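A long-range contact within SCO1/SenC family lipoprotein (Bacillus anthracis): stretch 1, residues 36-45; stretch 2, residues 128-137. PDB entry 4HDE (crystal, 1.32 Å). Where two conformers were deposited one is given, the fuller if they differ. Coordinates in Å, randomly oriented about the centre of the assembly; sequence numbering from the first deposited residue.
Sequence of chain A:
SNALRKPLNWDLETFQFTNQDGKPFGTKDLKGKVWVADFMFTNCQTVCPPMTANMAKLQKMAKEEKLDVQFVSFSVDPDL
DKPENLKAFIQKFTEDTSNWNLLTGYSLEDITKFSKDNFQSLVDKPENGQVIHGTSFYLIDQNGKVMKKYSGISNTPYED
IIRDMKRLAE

Stretch 1 36-45: VADFMFTNCQ
Stretch 2 128-137: NGQVIHGTSF

Residues 36-45 and 128-137 lie at least 85 positions apart in sequence wherever they touch, and together they bury 580 Å². Stretch 1 is a strand through residue 40, followed by a type I turn from Phe-41 to Cys-44, whose closing bond, Cys-44 N to Phe-41 O at 3.4 Å, is weak. Stretch 2 is loop until its strand begins at Ser-136. The two run antiparallel in register: the CA atoms of Cys-44 and Gln-130 are 6.3 Å apart, those of Phe-39 and Gly-134 6.5 Å, and those of Asp-38 and Phe-137 5.1 Å.

Asn-128 does not reach stretch 1, but its side chain (chi1 80°, p) accepts a hydrogen bond from a residue that does: Gln-130 N donates to Asn-128 OD1 at 3.0 Å. Between them Gly-129 adopts phi/psi 82/-3, a positive phi that favours glycine, and Gly-129 O lies 3.8 Å from Phe-41 CE1.

Gln-130 (phi/psi -89/91; chi1 -70°, chi2 -65°, both m) starts sideways, yet its amide comes nearer and clamps the turn's end. Gln-130 NE2 donates to Asn-43 O at 3.0 Å with an angle of 176°, while Gln-130 OE1 accepts from Gln-45 N at 2.9 Å and 164°. One carboxamide thus satisfies a backbone carbonyl and a backbone NH two residues apart. Gln-130 OE1 is also 3.7 Å from the CA of Cys-44, the residue between those two partners in sequence.

Val-131 (chi1 -172°, t; phi/psi -57/131) covers one face of the Phe-41 ring. Val-131 CB is 4.1 Å from the Phe-41 ring centroid and 15° off the normal, which identifies a CH-pi contact; Val-131 N also approaches Phe-41 CZ at 3.4 Å. Phe-41 itself points toward stretch 2 with chi1 67° (p), chi2 112° and phi/psi -152/149. Ile-132 (-77/131) turns its CB away and makes no contact with stretch 1.

His-133 is extended (-161/166), with chi1 61° (p) and chi2 93°. Its ring meets that of Phe-41 rim to rim, centroids 5.7 Å apart and planes at 87°, and Met-40 CA, of a selenomethionine, sits over one face, 4.0 Å from His-133 CE1. His-133 ND1 donates to Gly-134 O at 2.9 Å; although Phe-39 O is 3.1 Å from His-133 ND1, the poor angle excludes a hydrogen bond there.

Past Gly-134 (-74/151), Thr-135 (-109/15) points away. A water bridges the backbones here, accepting from Phe-39 N at 2.9 Å and donating to Gly-134 O at 2.8 Å and Ser-136 O at 2.7 Å. No direct backbone hydrogen bond links the stretches.

Ser-136 (-83/160; chi1 -62°, m) contributes its carbonyl, with Ser-136 O 3.6 Å from Asp-38 CB. Phe-137 (-103/140; chi1 -68°, m; chi2 -12°) brings its CA to 3.4 Å from Ala-37 O, a CA-H...O contact with 143° at the hydrogen. Phe-137 CB packs 4.0 Å from Val-36 CG1, and Phe-137 CE1 lies 3.6 Å from Asp-38 OD2.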

# COMPACT_ATOMS: atom_id res chain seq x y z
N VAL A 36 -6.05 1.69 -0.11
CA VAL A 36 -5.26 1.10 -1.18
C VAL A 36 -3.89 0.76 -0.63
O VAL A 36 -3.26 1.59 0.02
CB VAL A 36 -5.11 2.08 -2.35
CG1 VAL A 36 -4.33 1.45 -3.49
CG2 VAL A 36 -6.48 2.53 -2.84
N ALA A 37 -3.44 -0.46 -0.89
CA ALA A 37 -2.16 -0.94 -0.38
C ALA A 37 -1.17 -1.25 -1.51
O ALA A 37 -1.55 -1.73 -2.58
CB ALA A 37 -2.36 -2.19 0.46
N ASP A 38 0.11 -0.97 -1.25
CA ASP A 38 1.18 -1.54 -2.05
C ASP A 38 2.35 -1.97 -1.16
O ASP A 38 2.35 -1.71 0.05
CB ASP A 38 1.60 -0.61 -3.20
CG ASP A 38 2.36 0.63 -2.75
OD1 ASP A 38 2.39 0.94 -1.55
OD2 ASP A 38 2.94 1.33 -3.63
N PHE A 39 3.32 -2.63 -1.78
CA PHE A 39 4.55 -3.12 -1.13
C PHE A 39 5.74 -2.49 -1.84
O PHE A 39 5.78 -2.46 -3.07
CB PHE A 39 4.62 -4.64 -1.21
CG PHE A 39 3.59 -5.33 -0.35
CD1 PHE A 39 3.93 -5.77 0.92
CD2 PHE A 39 2.30 -5.53 -0.81
CE1 PHE A 39 2.99 -6.39 1.73
CE2 PHE A 39 1.35 -6.16 0.00
CZ PHE A 39 1.70 -6.59 1.27
N MSE A 40 6.70 -2.00 -1.08
CA MSE A 40 7.85 -1.30 -1.65
C MSE A 40 9.01 -1.27 -0.66
O MSE A 40 8.91 -1.78 0.44
CB MSE A 40 7.45 0.12 -2.02
CG MSE A 40 6.72 0.86 -0.91
SE MSE A 40 7.22 2.74 -0.81
CE MSE A 40 8.91 2.55 0.13
N PHE A 41 10.13 -0.70 -1.09
CA PHE A 41 11.25 -0.49 -0.18
C PHE A 41 12.06 0.70 -0.64
O PHE A 41 12.11 1.00 -1.83
CB PHE A 41 12.11 -1.76 0.04
CG PHE A 41 12.86 -2.24 -1.18
CD1 PHE A 41 14.25 -2.17 -1.23
CD2 PHE A 41 12.18 -2.81 -2.24
CE1 PHE A 41 14.93 -2.63 -2.35
CE2 PHE A 41 12.86 -3.28 -3.35
CZ PHE A 41 14.23 -3.18 -3.41
N THR A 42 12.68 1.41 0.30
CA THR A 42 13.28 2.70 -0.03
C THR A 42 14.59 2.60 -0.81
O THR A 42 14.97 3.55 -1.48
CB THR A 42 13.49 3.62 1.20
OG1 THR A 42 14.58 3.14 2.00
CG2 THR A 42 12.23 3.69 2.04
N ASN A 43 15.26 1.46 -0.74
CA ASN A 43 16.51 1.30 -1.49
C ASN A 43 16.32 0.66 -2.86
O ASN A 43 17.28 0.21 -3.48
CB ASN A 43 17.54 0.52 -0.67
CG ASN A 43 18.17 1.37 0.41
OD1 ASN A 43 19.03 2.22 0.13
ND2 ASN A 43 17.75 1.17 1.65
N CYS A 44 15.08 0.64 -3.34
CA CYS A 44 14.77 0.05 -4.64
C CYS A 44 15.39 0.86 -5.79
O CYS A 44 15.21 2.06 -5.87
CB CYS A 44 13.26 -0.08 -4.84
SG CYS A 44 12.83 -0.71 -6.48
N GLN A 45 16.10 0.17 -6.67
CA GLN A 45 16.77 0.82 -7.80
C GLN A 45 15.94 0.75 -9.08
O GLN A 45 16.37 1.22 -10.14
CB GLN A 45 18.15 0.19 -8.02
CG GLN A 45 19.10 0.39 -6.86
CD GLN A 45 20.42 -0.32 -7.06
OE1 GLN A 45 20.51 -1.29 -7.82
NE2 GLN A 45 21.46 0.17 -6.39
N ASN A 128 21.86 -9.40 -3.43
CA ASN A 128 22.13 -8.03 -3.87
C ASN A 128 21.26 -6.98 -3.18
O ASN A 128 21.41 -5.79 -3.42
CB ASN A 128 22.07 -7.90 -5.40
CG ASN A 128 20.66 -7.79 -5.93
OD1 ASN A 128 19.68 -8.12 -5.25
ND2 ASN A 128 20.54 -7.34 -7.18
N GLY A 129 20.36 -7.43 -2.31
CA GLY A 129 19.56 -6.53 -1.51
C GLY A 129 18.34 -5.97 -2.21
O GLY A 129 17.56 -5.23 -1.61
N GLN A 130 18.16 -6.30 -3.49
CA GLN A 130 17.02 -5.79 -4.23
C GLN A 130 15.83 -6.73 -4.07
O GLN A 130 15.65 -7.68 -4.84
CB GLN A 130 17.38 -5.56 -5.71
CG GLN A 130 18.35 -4.40 -5.92
CD GLN A 130 17.75 -3.06 -5.55
OE1 GLN A 130 16.82 -2.57 -6.19
NE2 GLN A 130 18.26 -2.46 -4.48
N VAL A 131 15.03 -6.45 -3.05
CA VAL A 131 13.95 -7.31 -2.61
C VAL A 131 12.94 -7.59 -3.71
O VAL A 131 12.47 -6.67 -4.39
CB VAL A 131 13.22 -6.70 -1.40
CG1 VAL A 131 12.24 -7.68 -0.83
CG2 VAL A 131 14.21 -6.28 -0.32
N ILE A 132 12.62 -8.86 -3.89
CA ILE A 132 11.52 -9.30 -4.74
C ILE A 132 10.20 -9.08 -4.01
O ILE A 132 10.05 -9.48 -2.86
CB ILE A 132 11.68 -10.79 -5.06
CG1 ILE A 132 12.95 -11.02 -5.89
CG2 ILE A 132 10.42 -11.32 -5.75
CD1 ILE A 132 13.40 -12.49 -6.05
N HIS A 133 9.23 -8.45 -4.67
CA HIS A 133 7.93 -8.21 -4.06
C HIS A 133 6.93 -7.91 -5.17
O HIS A 133 7.32 -7.65 -6.31
CB HIS A 133 7.99 -7.02 -3.09
CG HIS A 133 8.37 -5.74 -3.76
ND1 HIS A 133 7.45 -4.85 -4.25
CD2 HIS A 133 9.59 -5.22 -4.05
CE1 HIS A 133 8.07 -3.82 -4.81
NE2 HIS A 133 9.37 -4.02 -4.70
N GLY A 134 5.64 -7.94 -4.83
CA GLY A 134 4.61 -7.68 -5.82
C GLY A 134 4.52 -6.20 -6.18
O GLY A 134 4.81 -5.34 -5.35
N THR A 135 4.09 -5.92 -7.40
CA THR A 135 4.01 -4.54 -7.87
C THR A 135 2.57 -4.05 -8.02
O THR A 135 2.31 -3.02 -8.66
CB THR A 135 4.74 -4.37 -9.21
OG1 THR A 135 4.20 -5.30 -10.15
CG2 THR A 135 6.23 -4.62 -9.05
N SER A 136 1.62 -4.78 -7.45
CA SER A 136 0.21 -4.39 -7.59
C SER A 136 -0.21 -3.33 -6.58
O SER A 136 0.42 -3.14 -5.54
CB SER A 136 -0.70 -5.61 -7.41
OG SER A 136 -0.46 -6.58 -8.40
N PHE A 137 -1.31 -2.65 -6.90
CA PHE A 137 -2.07 -1.88 -5.92
C PHE A 137 -3.31 -2.71 -5.57
O PHE A 137 -3.93 -3.29 -6.45
CB PHE A 137 -2.54 -0.54 -6.50
CG PHE A 137 -1.45 0.47 -6.78
CD1 PHE A 137 -0.14 0.30 -6.32
CD2 PHE A 137 -1.76 1.62 -7.50
CE1 PHE A 137 0.84 1.26 -6.60
CE2 PHE A 137 -0.79 2.57 -7.78
CZ PHE A 137 0.50 2.40 -7.33
O HOH W 1 2.60 -4.03 -4.18